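Local structure of fibrinogen alpha subunit (Gallus gallus, 1M1J) at residues V145-D156 against Y172-Q183. The protein probably forms, after thrombin cleavage and together with the fibrinogen beta and gamma chains, the insoluble fibrin matrix of blood clots. Numbering follows the deposited sequence.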
ATOM      1  N   VAL D 145      93.452 -88.435 -52.205  1.00 43.61           N
ATOM      2  CA  VAL D 145      94.325 -88.961 -51.164  1.00 45.30           C
ATOM      3  C   VAL D 145      94.088 -90.462 -51.006  1.00 54.91           C
ATOM      4  O   VAL D 145      94.939 -91.181 -50.489  1.00 63.85           O
ATOM      5  CB  VAL D 145      94.082 -88.266 -49.807  1.00 33.94           C
ATOM      6  CG1 VAL D 145      94.836 -88.987 -48.707  1.00 33.63           C
ATOM      7  CG2 VAL D 145      94.552 -86.824 -49.869  1.00 33.08           C
ATOM      8  N   VAL D 146      92.930 -90.939 -51.452  1.00 57.99           N
ATOM      9  CA  VAL D 146      92.620 -92.365 -51.362  1.00 61.62           C
ATOM     10  C   VAL D 146      93.286 -93.121 -52.507  1.00 57.18           C
ATOM     11  O   VAL D 146      93.965 -94.124 -52.289  1.00 55.30           O
ATOM     12  CB  VAL D 146      91.078 -92.618 -51.402  1.00 65.81           C
ATOM     13  CG1 VAL D 146      90.774 -94.072 -51.787  1.00 53.01           C
ATOM     14  CG2 VAL D 146      90.480 -92.326 -50.038  1.00 59.63           C
ATOM     15  N   GLU D 147      93.082 -92.631 -53.724  1.00 51.52           N
ATOM     16  CA  GLU D 147      93.654 -93.244 -54.911  1.00 54.75           C
ATOM     17  C   GLU D 147      95.174 -93.219 -54.847  1.00 56.88           C
ATOM     18  O   GLU D 147      95.836 -94.158 -55.283  1.00 64.95           O
ATOM     19  CB  GLU D 147      93.191 -92.493 -56.156  1.00 47.37           C
ATOM     20  CG  GLU D 147      93.675 -93.084 -57.468  1.00 63.88           C
ATOM     21  CD  GLU D 147      93.144 -92.314 -58.663  1.00 75.10           C
ATOM     22  OE1 GLU D 147      93.349 -92.757 -59.814  1.00 76.19           O
ATOM     23  OE2 GLU D 147      92.515 -91.257 -58.446  1.00 84.08           O
ATOM     24  N   MET D 148      95.712 -92.138 -54.292  1.00 49.98           N
ATOM     25  CA  MET D 148      97.150 -91.953 -54.176  1.00 46.66           C
ATOM     26  C   MET D 148      97.779 -92.952 -53.211  1.00 52.59           C
ATOM     27  O   MET D 148      98.752 -93.616 -53.556  1.00 64.25           O
ATOM     28  CB  MET D 148      97.455 -90.525 -53.717  1.00 43.45           C
ATOM     29  CG  MET D 148      98.868 -90.051 -54.011  1.00 58.53           C
ATOM     30  SD  MET D 148      99.184 -89.754 -55.764  1.00 55.71           S
ATOM     31  CE  MET D 148      99.700 -91.346 -56.272  1.00 64.24           C
ATOM     32  N   LYS D 149      97.228 -93.065 -52.004  1.00 58.58           N
ATOM     33  CA  LYS D 149      97.765 -93.996 -51.013  1.00 56.11           C
ATOM     34  C   LYS D 149      97.830 -95.403 -51.598  1.00 60.10           C
ATOM     35  O   LYS D 149      98.642 -96.224 -51.176  1.00 65.46           O
ATOM     36  CB  LYS D 149      96.904 -93.999 -49.749  1.00 52.12           C
ATOM     37  CG  LYS D 149      97.487 -94.830 -48.616  1.00 63.74           C
ATOM     38  CD  LYS D 149      96.777 -94.569 -47.291  1.00 67.21           C
ATOM     39  CE  LYS D 149      97.406 -95.370 -46.149  1.00 69.18           C
ATOM     40  NZ  LYS D 149      98.839 -95.030 -45.907  1.00 72.59           N
ATOM     41  N   ARG D 150      96.972 -95.671 -52.577  1.00 58.80           N
ATOM     42  CA  ARG D 150      96.945 -96.968 -53.242  1.00 57.93           C
ATOM     43  C   ARG D 150      97.979 -96.995 -54.356  1.00 54.37           C
ATOM     44  O   ARG D 150      98.726 -97.957 -54.502  1.00 61.52           O
ATOM     45  CB  ARG D 150      95.568 -97.238 -53.857  1.00 62.52           C
ATOM     46  CG  ARG D 150      94.563 -97.899 -52.927  1.00 71.45           C
ATOM     47  CD  ARG D 150      93.288 -98.252 -53.679  1.00 64.78           C
ATOM     48  NE  ARG D 150      92.410 -99.100 -52.879  1.00 77.73           N
ATOM     49  CZ  ARG D 150      91.850 -98.731 -51.732  1.00 78.91           C
ATOM     50  NH1 ARG D 150      92.070 -97.519 -51.240  1.00 80.05           N
ATOM     51  NH2 ARG D 150      91.076 -99.579 -51.069  1.00 80.31           N
ATOM     52  N   LEU D 151      98.009 -95.927 -55.140  1.00 47.95           N
ATOM     53  CA  LEU D 151      98.925 -95.818 -56.259  1.00 45.55           C
ATOM     54  C   LEU D 151     100.388 -95.903 -55.840  1.00 48.45           C
ATOM     55  O   LEU D 151     101.149 -96.681 -56.409  1.00 44.52           O
ATOM     56  CB  LEU D 151      98.690 -94.507 -57.002  1.00 42.61           C
ATOM     57  CG  LEU D 151      98.677 -94.607 -58.526  1.00 44.01           C
ATOM     58  CD1 LEU D 151      98.848 -93.208 -59.115  1.00 43.33           C
ATOM     59  CD2 LEU D 151      99.793 -95.518 -59.003  1.00 41.44           C
ATOM     60  N   GLU D 152     100.781 -95.106 -54.848  1.00 45.79           N
ATOM     61  CA  GLU D 152     102.165 -95.125 -54.391  1.00 44.60           C
ATOM     62  C   GLU D 152     102.600 -96.544 -54.090  1.00 38.94           C
ATOM     63  O   GLU D 152     103.702 -96.940 -54.448  1.00 50.98           O
ATOM     64  CB  GLU D 152     102.365 -94.260 -53.142  1.00 42.18           C
ATOM     65  CG  GLU D 152     103.796 -94.319 -52.598  1.00 48.95           C
ATOM     66  CD  GLU D 152     104.047 -93.364 -51.445  1.00 54.32           C
ATOM     67  OE1 GLU D 152     105.151 -93.409 -50.855  1.00 61.31           O
ATOM     68  OE2 GLU D 152     103.146 -92.563 -51.126  1.00 63.02           O
ATOM     69  N   VAL D 153     101.737 -97.310 -53.436  1.00 40.57           N
ATOM     70  CA  VAL D 153     102.071 -98.688 -53.109  1.00 40.00           C
ATOM     71  C   VAL D 153     102.149 -99.541 -54.369  1.00 35.66           C
ATOM     72  O   VAL D 153     102.997-100.423 -54.460  1.00 36.81           O
ATOM     73  CB  VAL D 153     101.050 -99.308 -52.103  1.00 42.15           C
ATOM     74  CG1 VAL D 153     101.157-100.831 -52.102  1.00 39.29           C
ATOM     75  CG2 VAL D 153     101.345 -98.803 -50.692  1.00 32.71           C
ATOM     76  N   ASP D 154     101.285 -99.277 -55.345  1.00 33.64           N
ATOM     77  CA  ASP D 154     101.308-100.056 -56.581  1.00 35.12           C
ATOM     78  C   ASP D 154     102.650 -99.834 -57.283  1.00 41.18           C
ATOM     79  O   ASP D 154     103.299-100.780 -57.725  1.00 48.24           O
ATOM     80  CB  ASP D 154     100.172 -99.631 -57.514  1.00 35.51           C
ATOM     81  CG  ASP D 154      99.943-100.620 -58.656  1.00 49.89           C
ATOM     82  OD1 ASP D 154      99.570-100.186 -59.772  1.00 50.75           O
ATOM     83  OD2 ASP D 154     100.121-101.838 -58.436  1.00 63.18           O
ATOM     84  N   ILE D 155     103.072 -98.579 -57.378  1.00 37.80           N
ATOM     85  CA  ILE D 155     104.329 -98.269 -58.028  1.00 39.07           C
ATOM     86  C   ILE D 155     105.520 -98.816 -57.253  1.00 43.55           C
ATOM     87  O   ILE D 155     106.492 -99.264 -57.854  1.00 44.76           O
ATOM     88  CB  ILE D 155     104.488 -96.756 -58.226  1.00 42.32           C
ATOM     89  CG1 ILE D 155     103.351 -96.245 -59.122  1.00 44.14           C
ATOM     90  CG2 ILE D 155     105.841 -96.453 -58.855  1.00 37.30           C
ATOM     91  CD1 ILE D 155     103.269 -94.726 -59.248  1.00 29.59           C
ATOM     92  N   ASP D 156     105.446 -98.791 -55.924  1.00 35.86           N
ATOM     93  CA  ASP D 156     106.539 -99.303 -55.104  1.00 35.84           C
ATOM     94  C   ASP D 156     106.767-100.772 -55.439  1.00 42.55           C
ATOM     95  O   ASP D 156     107.894-101.222 -55.637  1.00 49.15           O
ATOM     96  CB  ASP D 156     106.204 -99.159 -53.616  1.00 45.53           C
ATOM     97  CG  ASP D 156     107.234 -99.823 -52.710  1.00 43.51           C
ATOM     98  OD1 ASP D 156     107.307-101.064 -52.695  1.00 65.63           O
ATOM     99  OD2 ASP D 156     107.978 -99.109 -52.010  1.00 62.70           O
ATOM    100  N   TYR D 172     112.979 -97.578 -53.787  1.00 39.65           N
ATOM    101  CA  TYR D 172     111.947 -96.622 -53.448  1.00 43.20           C
ATOM    102  C   TYR D 172     111.191 -97.251 -52.292  1.00 48.57           C
ATOM    103  O   TYR D 172     110.865 -98.441 -52.322  1.00 48.33           O
ATOM    104  CB  TYR D 172     110.987 -96.366 -54.608  1.00 36.60           C
ATOM    105  CG  TYR D 172     109.884 -95.404 -54.217  1.00 45.56           C
ATOM    106  CD1 TYR D 172     110.079 -94.020 -54.278  1.00 43.55           C
ATOM    107  CD2 TYR D 172     108.667 -95.876 -53.715  1.00 43.07           C
ATOM    108  CE1 TYR D 172     109.087 -93.126 -53.845  1.00 48.66           C
ATOM    109  CE2 TYR D 172     107.670 -94.995 -53.277  1.00 55.16           C
ATOM    110  CZ  TYR D 172     107.885 -93.624 -53.343  1.00 57.39           C
ATOM    111  OH  TYR D 172     106.901 -92.759 -52.908  1.00 50.03           O
ATOM    112  N   GLN D 173     110.912 -96.452 -51.274  1.00 50.78           N
ATOM    113  CA  GLN D 173     110.217 -96.954 -50.105  1.00 52.01           C
ATOM    114  C   GLN D 173     109.014 -96.064 -49.812  1.00 52.62           C
ATOM    115  O   GLN D 173     109.140 -94.839 -49.779  1.00 58.67           O
ATOM    116  CB  GLN D 173     111.188 -96.963 -48.917  1.00 53.63           C
ATOM    117  CG  GLN D 173     111.004 -98.116 -47.955  1.00 61.84           C
ATOM    118  CD  GLN D 173     111.181 -99.460 -48.631  1.00 67.17           C
ATOM    119  OE1 GLN D 173     112.263 -99.795 -49.115  1.00 51.66           O
ATOM    120  NE2 GLN D 173     110.108-100.239 -48.673  1.00 77.61           N
ATOM    121  N   VAL D 174     107.848 -96.678 -49.615  1.00 55.71           N
ATOM    122  CA  VAL D 174     106.624 -95.929 -49.310  1.00 59.76           C
ATOM    123  C   VAL D 174     106.709 -95.349 -47.907  1.00 61.69           C
ATOM    124  O   VAL D 174     107.082 -96.052 -46.968  1.00 53.59           O
ATOM    125  CB  VAL D 174     105.367 -96.824 -49.376  1.00 52.78           C
ATOM    126  CG1 VAL D 174     105.060 -97.187 -50.815  1.00 55.97           C
ATOM    127  CG2 VAL D 174     105.584 -98.083 -48.546  1.00 68.79           C
ATOM    128  N   ASP D 175     106.358 -94.071 -47.769  1.00 68.91           N
ATOM    129  CA  ASP D 175     106.402 -93.402 -46.471  1.00 77.68           C
ATOM    130  C   ASP D 175     105.458 -94.038 -45.439  1.00 78.16           C
ATOM    131  O   ASP D 175     105.806 -94.142 -44.260  1.00 78.21           O
ATOM    132  CB  ASP D 175     106.056 -91.919 -46.633  1.00 90.74           C
ATOM    133  CG  ASP D 175     106.406 -91.099 -45.399  1.00103.17           C
ATOM    134  OD1 ASP D 175     105.975 -91.471 -44.285  1.00107.53           O
ATOM    135  OD2 ASP D 175     107.112 -90.078 -45.546  1.00109.06           O
ATOM    136  N   LYS D 176     104.273 -94.455 -45.884  1.00 79.61           N
ATOM    137  CA  LYS D 176     103.269 -95.082 -45.013  1.00 84.67           C
ATOM    138  C   LYS D 176     102.784 -94.183 -43.883  1.00 87.69           C
ATOM    139  O   LYS D 176     101.939 -94.588 -43.082  1.00 83.23           O
ATOM    140  CB  LYS D 176     103.801 -96.387 -44.406  1.00 78.36           C
ATOM    141  CG  LYS D 176     103.372 -97.649 -45.146  1.00 74.65           C
ATOM    142  CD  LYS D 176     103.912 -98.902 -44.469  1.00 70.89           C
ATOM    143  CE  LYS D 176     103.551-100.158 -45.252  1.00 75.34           C
ATOM    144  NZ  LYS D 176     104.098-101.399 -44.618  1.00 70.09           N
ATOM    145  N   GLU D 177     103.323 -92.970 -43.823  1.00 91.71           N
ATOM    146  CA  GLU D 177     102.952 -92.014 -42.790  1.00 93.56           C
ATOM    147  C   GLU D 177     102.708 -90.629 -43.371  1.00 93.04           C
ATOM    148  O   GLU D 177     101.973 -89.822 -42.797  1.00 94.29           O
ATOM    149  CB  GLU D 177     104.043 -91.941 -41.715  1.00100.79           C
ATOM    150  CG  GLU D 177     104.093 -93.157 -40.797  1.00107.13           C
ATOM    151  CD  GLU D 177     105.009 -92.950 -39.605  1.00112.66           C
ATOM    152  OE1 GLU D 177     105.025 -93.822 -38.708  1.00111.61           O
ATOM    153  OE2 GLU D 177     105.714 -91.916 -39.565  1.00109.83           O
ATOM    154  N   GLY D 178     103.333 -90.350 -44.509  1.00 87.51           N
ATOM    155  CA  GLY D 178     103.133 -89.060 -45.131  1.00 80.29           C
ATOM    156  C   GLY D 178     101.643 -88.852 -45.312  1.00 76.78           C
ATOM    157  O   GLY D 178     101.154 -87.723 -45.330  1.00 76.76           O
ATOM    158  N   TYR D 179     100.912 -89.957 -45.416  1.00 70.08           N
ATOM    159  CA  TYR D 179      99.476 -89.889 -45.607  1.00 69.70           C
ATOM    160  C   TYR D 179      98.649 -89.616 -44.367  1.00 74.32           C
ATOM    161  O   TYR D 179      97.674 -88.869 -44.435  1.00 74.84           O
ATOM    162  CB  TYR D 179      98.994 -91.159 -46.285  1.00 65.81           C
ATOM    163  CG  TYR D 179      99.339 -91.161 -47.745  1.00 69.75           C
ATOM    164  CD1 TYR D 179      98.631 -90.362 -48.640  1.00 73.37           C
ATOM    165  CD2 TYR D 179     100.402 -91.918 -48.228  1.00 63.92           C
ATOM    166  CE1 TYR D 179      98.974 -90.315 -49.985  1.00 84.08           C
ATOM    167  CE2 TYR D 179     100.756 -91.880 -49.569  1.00 75.67           C
ATOM    168  CZ  TYR D 179     100.039 -91.077 -50.445  1.00 85.19           C
ATOM    169  OH  TYR D 179     100.384 -91.031 -51.778  1.00 82.45           O
ATOM    170  N   ASP D 180      99.016 -90.202 -43.233  1.00 82.61           N
ATOM    171  CA  ASP D 180      98.236 -89.961 -42.025  1.00 89.47           C
ATOM    172  C   ASP D 180      98.393 -88.513 -41.563  1.00 89.75           C
ATOM    173  O   ASP D 180      97.546 -87.981 -40.839  1.00 90.14           O
ATOM    174  CB  ASP D 180      98.628 -90.937 -40.904  1.00 91.54           C
ATOM    175  CG  ASP D 180     100.078 -90.814 -40.494  1.00 96.31           C
ATOM    176  OD1 ASP D 180     100.514 -89.693 -40.149  1.00 98.21           O
ATOM    177  OD2 ASP D 180     100.776 -91.851 -40.505  1.00100.05           O
ATOM    178  N   ASN D 181      99.474 -87.876 -41.999  1.00 86.54           N
ATOM    179  CA  ASN D 181      99.720 -86.487 -41.647  1.00 84.25           C
ATOM    180  C   ASN D 181      98.863 -85.614 -42.567  1.00 82.58           C
ATOM    181  O   ASN D 181      98.371 -84.555 -42.172  1.00 79.30           O
ATOM    182  CB  ASN D 181     101.202 -86.160 -41.818  1.00 89.64           C
ATOM    183  CG  ASN D 181     101.584 -84.842 -41.180  1.00 98.60           C
ATOM    184  OD1 ASN D 181     102.762 -84.508 -41.081  1.00108.04           O
ATOM    185  ND2 ASN D 181     100.585 -84.082 -40.743  1.00103.87           N
ATOM    186  N   ILE D 182      98.688 -86.070 -43.802  1.00 79.68           N
ATOM    187  CA  ILE D 182      97.866 -85.351 -44.761  1.00 71.28           C
ATOM    188  C   ILE D 182      96.431 -85.474 -44.293  1.00 75.58           C
ATOM    189  O   ILE D 182      95.704 -84.487 -44.219  1.00 78.19           O
ATOM    190  CB  ILE D 182      97.946 -85.968 -46.166  1.00 67.08           C
ATOM    191  CG1 ILE D 182      99.361 -85.833 -46.716  1.00 59.31           C
ATOM    192  CG2 ILE D 182      96.932 -85.310 -47.078  1.00 60.49           C
ATOM    193  CD1 ILE D 182      99.897 -84.429 -46.646  1.00 73.82           C
ATOM    194  N   GLN D 183      96.031 -86.703 -43.978  1.00 76.16           N
ATOM    195  CA  GLN D 183      94.676 -86.970 -43.519  1.00 72.59           C
ATOM    196  C   GLN D 183      94.398 -86.200 -42.235  1.00 72.89           C
ATOM    197  O   GLN D 183      93.245 -85.948 -41.884  1.00 78.26           O
ATOM    198  CB  GLN D 183      94.476 -88.467 -43.288  1.00 67.91           C
ATOM    199  CG  GLN D 183      93.019 -88.861 -43.119  1.00 66.34           C
ATOM    200  CD  GLN D 183      92.169 -88.516 -44.338  1.00 74.90           C
ATOM    201  OE1 GLN D 183      92.240 -89.182 -45.380  1.00 63.66           O
ATOM    202  NE2 GLN D 183      91.362 -87.464 -44.212  1.00 66.95           N
TER
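Tyr172 meets Glu152 where the alpha chain has turned back along its own coiled-coil helix. Its OH donates to Glu152 OE1 at 2.8 Å, reaching the oxygen from above the carboxylate plane. The Glu152 chain, with CG anti to the backbone N (chi1 177°) and extended beyond, stretches across to the returning segment. There Val174 lays CG1 against Glu152 CG (3.6 Å) and the CB of Asp156, whose OD1 forms a salt bridge with Arg160. A weak bond from Asp175 N (3.4 Å) also ends on Glu152 OE1, so two donors share this oxygen. Tyr179 then enters as a knob among Val145, Met148, Lys149 and Glu152. Lys149 CA lies over one ring face, 4.0 Å from the centroid, a CH-pi contact, while Val145 CG1 meets the edge at CD1 (4.0 Å). Replacing Tyr179 by an alanine would probably open a gap among these four, losing the packing on Lys149 CA and Val145. Ile182 adds its CG2 against Val145 CG2. The axes of 178-183 and 145-156 run antiparallel (176°), 11.2 Å apart; helix 178-191 is thereby the reversed fourth member beside helix 82-160. One neighbouring chain packs apolar side chains on Met148, Leu151 and Ile155; a second borders most of the contact, its backbone hydrogen-bonded by Lys176 NZ.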